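PDB 5YWN: protein induced by osmotic stress from Scheffersomyces stipitis, which probably catalyses the NADPH-dependent asymmetric reduction of ketones, haloketones among them, as an extended short-chain reductase of the dihydroflavonol-4-reductase subfamily. Local coordinates for residues 235-240 / 315-321; 262-267 / 296-302. The protein carries 1 engineered substitution. Residue numbers count along the deposited sequence, not the author numbering.

Contact 1 (235-240 / 315-321); sequences FIDVRD and YFDFETS
This is a strand-to-helix junction packed against the start of the C-terminal helix, where strand 234-237, paired with strand 194-196 close to the NADP site, turns into helix 238-250. Asp237 is the N-cap of that helix; opposite it the extended residues Tyr315 and Phe316 lead to Asp317, N-cap of helix 318-332. The closest CA pairs are Asp237 with Ser321 (5.9 Å), Asp240 with Tyr315 (6.2 Å) and Phe235 with Phe318 (7.6 Å), a register that is not monotonic, so the segments cross rather than pair like strands. Asp237 (chi1 t) accepts at OD1 from Arg239 N (2.7 Å, the capping bond) and Arg239 NE (3.0 Å), while its OD2 forms a salt bridge with Arg239 NH2 and accepts a hydrogen bond from Ser321 OG across the contact, each at 2.8 Å. Held this way, the Arg239 guanidinium lies flat on the Phe316 ring, centres 4.0 Å apart and planes at 9°, a cation-pi stack; Asp324 pairs with the same arginine from within helix 318-332. Asp240 (chi1 m) receives Phe316 N at OD2, 2.8 Å. A water links Asp237 N (3.1 Å), Asp240 OD2 (2.8 Å) and Phe316 O (2.9 Å). Two separate apolar contacts complete the interface: Phe318 (chi1 t) turns its edge to the face of Phe235, centroids 5.4 Å apart and planes at 81°, and Ile236, near Ile195 of the NADP site, sets CD1 3.8 Å from the Tyr315 ring centroid in a CH-pi contact. Thus one carboxylate, Asp237, couples capping of its own helix to docking of the C-terminal helix.

Contact 2 (262-267 / 296-302); sequences SNTRFN and FSAFKEW
Segment 262-267 is extended except at Asn263, whose psi of -107° kinks the backbone before the strand from Arg265, whereas 296-302 opens with a type I beta turn, Phe296 to Phe299 (Phe299 N to Phe296 O, 3.1 Å), and then runs extended to Trp302. CA atoms come nearest at Arg265 with Phe296, 6.9 Å, and Ser262 with Trp302, 8.2 Å, an antiparallel sense without a direct hydrogen bond. Arg265 fills the centre: with chi1 -102° and chi3 -138°, both between wells, and chi2 t, it lays CB over the Phe296 ring and CD over the Phe299 ring, 3.9 and 3.6 Å from the respective centroids, two CH-pi contacts. Phe296 CZ lies 3.5 Å from Phe266 C. A water bridges Trp302 NE1 (3.2 Å) and, weakly, Arg265 NH2 (3.0 Å); Ser262 OG approaches Trp302 CE3 at 3.4 Å. The loop between helices 268-278 and 305-311 covers the chain where it leaves strand 258-261, outermost in the seven-stranded parallel sheet, and heads for helix 268-278.

The two contacts illustrate nesting: contact 2 lies within the chain loop that contact 1 closes, the order being 235-240, 262-267, 296-302, 315-321. Their centres are about 14 Å apart, on the same side of the chain's centre. They meet along strand 234-237, where Phe235 O and N probably hydrogen-bond to Asn263 N (3.0 Å) and Thr264 O (3.2 Å), respectively. Beside it, Asn263 ND2 packs against Phe316 O at 3.1 Å. Contact 1 sits closer to the cofactor, contact 2 farther out. Together they tie the late part of the chain, down to its C-terminal helix, back onto the NADP-binding fold.

Contact 1 (235-240 / 315-321)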
loop_
_atom_site.group_PDB
_atom_site.type_symbol
_atom_site.label_atom_id
_atom_site.label_comp_id
_atom_site.label_asym_id
_atom_site.label_seq_id
_atom_site.Cartn_x
_atom_site.Cartn_y
_atom_site.Cartn_z
ATOM N N PHE A 235 6.647 -10.589 -0.493
ATOM C CA PHE A 235 6.295 -9.636 0.542
ATOM C C PHE A 235 7.139 -8.374 0.494
ATOM O O PHE A 235 8.214 -8.395 0.038
ATOM C CB PHE A 235 6.282 -10.288 1.959
ATOM C CG PHE A 235 7.415 -9.876 2.860
ATOM C CD1 PHE A 235 8.668 -10.306 2.610
ATOM C CD2 PHE A 235 7.232 -8.940 3.794
ATOM C CE1 PHE A 235 9.714 -9.896 3.363
ATOM C CE2 PHE A 235 8.254 -8.525 4.558
ATOM C CZ PHE A 235 9.505 -9.008 4.342
ATOM N N ILE A 236 6.613 -7.351 1.112
ATOM C CA ILE A 236 7.345 -6.184 1.494
ATOM C C ILE A 236 6.839 -5.632 2.815
ATOM O O ILE A 236 5.686 -5.597 3.037
ATOM C CB ILE A 236 7.361 -5.130 0.362
ATOM C CG1 ILE A 236 8.240 -3.947 0.703
ATOM C CG2 ILE A 236 5.982 -4.684 -0.025
ATOM C CD1 ILE A 236 9.707 -4.177 0.641
ATOM N N ASP A 237 7.750 -5.228 3.663
ATOM C CA ASP A 237 7.423 -4.629 4.948
ATOM C C ASP A 237 6.804 -3.232 4.825
ATOM O O ASP A 237 7.211 -2.430 4.076
ATOM C CB ASP A 237 8.587 -4.624 5.922
ATOM C CG ASP A 237 8.194 -4.171 7.288
ATOM O OD1 ASP A 237 7.955 -3.005 7.482
ATOM O OD2 ASP A 237 8.107 -4.979 8.150
ATOM N N VAL A 238 5.805 -3.007 5.621
ATOM C CA VAL A 238 5.030 -1.801 5.552
ATOM C C VAL A 238 5.913 -0.568 5.796
ATOM O O VAL A 238 5.730 0.414 5.184
ATOM C CB VAL A 238 3.791 -1.849 6.459
ATOM C CG1 VAL A 238 4.182 -1.887 7.891
ATOM C CG2 VAL A 238 2.896 -0.657 6.234
ATOM N N ARG A 239 6.858 -0.686 6.690
ATOM C CA ARG A 239 7.755 0.362 7.003
ATOM C C ARG A 239 8.676 0.726 5.832
ATOM O O ARG A 239 8.986 1.842 5.636
ATOM C CB ARG A 239 8.483 0.107 8.285
ATOM C CG ARG A 239 7.573 -0.040 9.473
ATOM C CD ARG A 239 8.215 -0.816 10.586
ATOM N NE ARG A 239 8.257 -2.232 10.333
ATOM C CZ ARG A 239 8.719 -3.126 11.179
ATOM N NH1 ARG A 239 9.176 -2.762 12.350
ATOM N NH2 ARG A 239 8.728 -4.364 10.862
ATOM N N ASP A 240 9.084 -0.281 5.092
ATOM C CA ASP A 240 9.771 -0.090 3.858
ATOM C C ASP A 240 8.923 0.607 2.761
ATOM O O ASP A 240 9.396 1.430 2.082
ATOM C CB ASP A 240 10.377 -1.382 3.383
ATOM C CG ASP A 240 11.455 -1.894 4.302
ATOM O OD1 ASP A 240 12.213 -1.115 4.787
ATOM O OD2 ASP A 240 11.525 -3.066 4.520
ATOM N N TYR A 315 15.958 -3.423 3.110
ATOM C CA TYR A 315 14.648 -3.830 3.558
ATOM C C TYR A 315 14.652 -4.661 4.847
ATOM O O TYR A 315 15.566 -5.296 5.132
ATOM C CB TYR A 315 13.943 -4.603 2.443
ATOM C CG TYR A 315 13.629 -3.869 1.150
ATOM C CD1 TYR A 315 13.315 -2.520 1.126
ATOM C CD2 TYR A 315 13.607 -4.546 -0.040
ATOM C CE1 TYR A 315 13.017 -1.881 -0.050
ATOM C CE2 TYR A 315 13.324 -3.923 -1.216
ATOM C CZ TYR A 315 13.014 -2.605 -1.235
ATOM O OH TYR A 315 12.746 -2.030 -2.408
ATOM N N PHE A 316 13.570 -4.612 5.589
ATOM C CA PHE A 316 13.308 -5.482 6.680
ATOM C C PHE A 316 13.201 -6.894 6.108
ATOM O O PHE A 316 12.613 -7.098 5.110
ATOM C CB PHE A 316 11.993 -5.108 7.343
ATOM C CG PHE A 316 12.072 -3.957 8.290
ATOM C CD1 PHE A 316 12.438 -4.146 9.576
ATOM C CD2 PHE A 316 11.789 -2.701 7.882
ATOM C CE1 PHE A 316 12.497 -3.103 10.467
ATOM C CE2 PHE A 316 11.852 -1.649 8.750
ATOM C CZ PHE A 316 12.197 -1.850 10.051
ATOM N N ASP A 317 13.806 -7.845 6.766
ATOM C CA ASP A 317 13.658 -9.222 6.375
ATOM C C ASP A 317 12.330 -9.812 6.820
ATOM O O ASP A 317 11.678 -9.270 7.618
ATOM C CB ASP A 317 14.877 -10.042 6.739
ATOM C CG ASP A 317 14.906 -10.486 8.172
ATOM O OD1 ASP A 317 13.990 -10.262 8.902
ATOM O OD2 ASP A 317 15.878 -11.145 8.555
ATOM N N PHE A 318 11.967 -10.923 6.247
ATOM C CA PHE A 318 10.659 -11.503 6.433
ATOM C C PHE A 318 10.362 -11.872 7.886
ATOM O O PHE A 318 9.331 -11.598 8.386
ATOM C CB PHE A 318 10.510 -12.712 5.520
ATOM C CG PHE A 318 9.276 -13.498 5.749
ATOM C CD1 PHE A 318 8.109 -13.126 5.184
ATOM C CD2 PHE A 318 9.302 -14.627 6.486
ATOM C CE1 PHE A 318 6.969 -13.837 5.394
ATOM C CE2 PHE A 318 8.164 -15.347 6.707
ATOM C CZ PHE A 318 7.000 -14.956 6.164
ATOM N N GLU A 319 11.322 -12.458 8.538
ATOM C CA GLU A 319 11.187 -12.831 9.917
ATOM C C GLU A 319 10.939 -11.597 10.794
ATOM O O GLU A 319 10.124 -11.624 11.617
ATOM C CB GLU A 319 12.410 -13.591 10.369
ATOM C CG GLU A 319 12.425 -13.941 11.824
ATOM C CD GLU A 319 13.327 -15.100 12.220
ATOM O OE1 GLU A 319 13.459 -15.319 13.386
ATOM O OE2 GLU A 319 13.865 -15.787 11.412
ATOM N N THR A 320 11.666 -10.546 10.561
ATOM C CA THR A 320 11.512 -9.356 11.337
ATOM C C THR A 320 10.122 -8.757 11.163
ATOM O O THR A 320 9.490 -8.432 12.121
ATOM C CB THR A 320 12.635 -8.340 11.110
ATOM O OG1 THR A 320 13.895 -8.953 11.273
ATOM C CG2 THR A 320 12.556 -7.223 12.106
ATOM N N SER A 321 9.658 -8.678 9.931
ATOM C CA SER A 321 8.366 -8.102 9.642
ATOM C C SER A 321 7.273 -8.936 10.319
ATOM O O SER A 321 6.460 -8.436 10.993
ATOM C CB SER A 321 8.146 -8.014 8.137
ATOM O OG SER A 321 6.922 -7.459 7.822
HETATM O O HOH W 1 10.799 -5.571 3.499
#

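Contact 2 (262-267 / 296-302)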
loop_
_atom_site.group_PDB
_atom_site.type_symbol
_atom_site.label_atom_id
_atom_site.label_comp_id
_atom_site.label_asym_id
_atom_site.label_seq_id
_atom_site.Cartn_x
_atom_site.Cartn_y
_atom_site.Cartn_z
ATOM N N SER A 262 9.356 -4.850 -3.647
ATOM C CA SER A 262 9.290 -6.278 -3.487
ATOM C C SER A 262 10.554 -6.860 -2.842
ATOM O O SER A 262 11.619 -6.534 -3.221
ATOM C CB SER A 262 9.088 -6.895 -4.868
ATOM O OG SER A 262 8.832 -8.220 -4.758
ATOM N N ASN A 263 10.388 -7.728 -1.874
ATOM C CA ASN A 263 11.479 -8.318 -1.199
ATOM C C ASN A 263 11.617 -9.815 -1.490
ATOM O O ASN A 263 11.981 -10.158 -2.548
ATOM C CB ASN A 263 11.478 -7.996 0.286
ATOM C CG ASN A 263 12.827 -8.267 0.961
ATOM O OD1 ASN A 263 13.774 -8.598 0.336
ATOM N ND2 ASN A 263 12.855 -8.127 2.230
ATOM N N THR A 264 11.303 -10.667 -0.555
ATOM C CA THR A 264 11.512 -12.090 -0.752
ATOM C C THR A 264 10.207 -12.911 -0.830
ATOM O O THR A 264 9.201 -12.518 -0.359
ATOM C CB THR A 264 12.463 -12.679 0.312
ATOM O OG1 THR A 264 11.941 -12.447 1.601
ATOM C CG2 THR A 264 13.812 -12.058 0.233
ATOM N N ARG A 265 10.313 -14.055 -1.467
ATOM C CA ARG A 265 9.313 -15.074 -1.533
ATOM C C ARG A 265 9.102 -15.825 -0.242
ATOM O O ARG A 265 10.009 -16.075 0.461
ATOM C CB ARG A 265 9.622 -16.064 -2.649
ATOM C CG ARG A 265 8.763 -15.767 -3.838
ATOM C CD ARG A 265 9.103 -16.517 -5.067
ATOM N NE ARG A 265 9.054 -15.676 -6.206
ATOM C CZ ARG A 265 7.957 -15.281 -6.791
ATOM N NH1 ARG A 265 6.797 -15.599 -6.350
ATOM N NH2 ARG A 265 8.059 -14.554 -7.847
ATOM N N PHE A 266 7.858 -16.165 -0.012
ATOM C CA PHE A 266 7.412 -16.929 1.102
ATOM C C PHE A 266 6.230 -17.818 0.750
ATOM O O PHE A 266 5.527 -17.581 -0.177
ATOM C CB PHE A 266 6.984 -16.007 2.220
ATOM C CG PHE A 266 5.730 -15.281 1.939
ATOM C CD1 PHE A 266 5.726 -14.152 1.200
ATOM C CD2 PHE A 266 4.562 -15.784 2.377
ATOM C CE1 PHE A 266 4.583 -13.496 0.929
ATOM C CE2 PHE A 266 3.394 -15.148 2.116
ATOM C CZ PHE A 266 3.406 -14.001 1.405
ATOM N N ASN A 267 6.012 -18.784 1.611
ATOM C CA ASN A 267 4.780 -19.524 1.696
ATOM C C ASN A 267 4.312 -19.732 3.124
ATOM O O ASN A 267 4.893 -19.255 4.018
ATOM C CB ASN A 267 4.812 -20.813 0.881
ATOM C CG ASN A 267 5.735 -21.873 1.446
ATOM O OD1 ASN A 267 6.052 -21.891 2.588
ATOM N ND2 ASN A 267 6.130 -22.765 0.604
ATOM N N PHE A 296 12.682 -21.801 -2.687
ATOM C CA PHE A 296 12.442 -20.806 -3.726
ATOM C C PHE A 296 13.558 -20.567 -4.736
ATOM O O PHE A 296 13.539 -19.613 -5.446
ATOM C CB PHE A 296 11.946 -19.480 -3.146
ATOM C CG PHE A 296 10.825 -19.628 -2.211
ATOM C CD1 PHE A 296 9.597 -19.989 -2.652
ATOM C CD2 PHE A 296 11.001 -19.420 -0.888
ATOM C CE1 PHE A 296 8.560 -20.135 -1.796
ATOM C CE2 PHE A 296 9.979 -19.559 -0.031
ATOM C CZ PHE A 296 8.760 -19.934 -0.483
ATOM N N SER A 297 14.515 -21.453 -4.763
ATOM C CA SER A 297 15.695 -21.300 -5.581
ATOM C C SER A 297 15.465 -21.323 -7.093
ATOM O O SER A 297 16.247 -20.849 -7.809
ATOM C CB SER A 297 16.824 -22.221 -5.149
ATOM O OG SER A 297 16.516 -23.532 -5.310
ATOM N N ALA A 298 14.374 -21.902 -7.525
ATOM C CA ALA A 298 13.981 -21.873 -8.915
ATOM C C ALA A 298 13.479 -20.524 -9.432
ATOM O O ALA A 298 13.450 -20.323 -10.591
ATOM C CB ALA A 298 13.013 -22.981 -9.248
ATOM N N PHE A 299 13.068 -19.641 -8.537
ATOM C CA PHE A 299 12.396 -18.434 -8.939
ATOM C C PHE A 299 13.384 -17.377 -9.402
ATOM O O PHE A 299 14.224 -16.973 -8.676
ATOM C CB PHE A 299 11.513 -17.864 -7.822
ATOM C CG PHE A 299 10.282 -18.645 -7.542
ATOM C CD1 PHE A 299 10.326 -19.784 -6.769
ATOM C CD2 PHE A 299 9.093 -18.244 -8.018
ATOM C CE1 PHE A 299 9.198 -20.505 -6.511
ATOM C CE2 PHE A 299 7.952 -18.938 -7.751
ATOM C CZ PHE A 299 7.996 -20.079 -6.998
ATOM N N LYS A 300 13.242 -16.936 -10.619
ATOM C CA LYS A 300 14.083 -15.879 -11.106
ATOM C C LYS A 300 13.876 -14.605 -10.274
ATOM O O LYS A 300 12.811 -14.305 -9.956
ATOM C CB LYS A 300 13.811 -15.624 -12.561
ATOM C CG LYS A 300 14.251 -16.704 -13.483
ATOM C CD LYS A 300 13.757 -16.468 -14.879
ATOM C CE LYS A 300 14.218 -17.574 -15.790
ATOM N NZ LYS A 300 13.866 -17.245 -17.169
ATOM N N GLU A 301 14.925 -13.925 -9.905
ATOM C CA GLU A 301 14.756 -12.717 -9.138
ATOM C C GLU A 301 14.142 -11.622 -9.979
ATOM O O GLU A 301 14.563 -11.386 -11.056
ATOM C CB GLU A 301 16.071 -12.202 -8.566
ATOM C CG GLU A 301 16.870 -13.179 -7.745
ATOM C CD GLU A 301 16.266 -13.510 -6.387
ATOM O OE1 GLU A 301 15.510 -12.717 -5.841
ATOM O OE2 GLU A 301 16.561 -14.551 -5.865
ATOM N N TRP A 302 13.170 -10.948 -9.444
ATOM C CA TRP A 302 12.623 -9.803 -10.109
ATOM C C TRP A 302 13.644 -8.640 -10.232
ATOM O O TRP A 302 14.549 -8.522 -9.457
ATOM C CB TRP A 302 11.356 -9.362 -9.441
ATOM C CG TRP A 302 10.208 -10.261 -9.531
ATOM C CD1 TRP A 302 10.107 -11.400 -10.250
ATOM C CD2 TRP A 302 8.970 -10.095 -8.883
ATOM N NE1 TRP A 302 8.891 -11.944 -10.091
ATOM C CE2 TRP A 302 8.172 -11.160 -9.235
ATOM C CE3 TRP A 302 8.459 -9.151 -8.026
ATOM C CZ2 TRP A 302 6.889 -11.277 -8.785
ATOM C CZ3 TRP A 302 7.203 -9.307 -7.564
ATOM C CH2 TRP A 302 6.446 -10.335 -7.932
HETATM O O HOH W 2 6.817 -14.358 -10.558
HETATM O O HOH W 3 10.170 -15.375 -10.352
#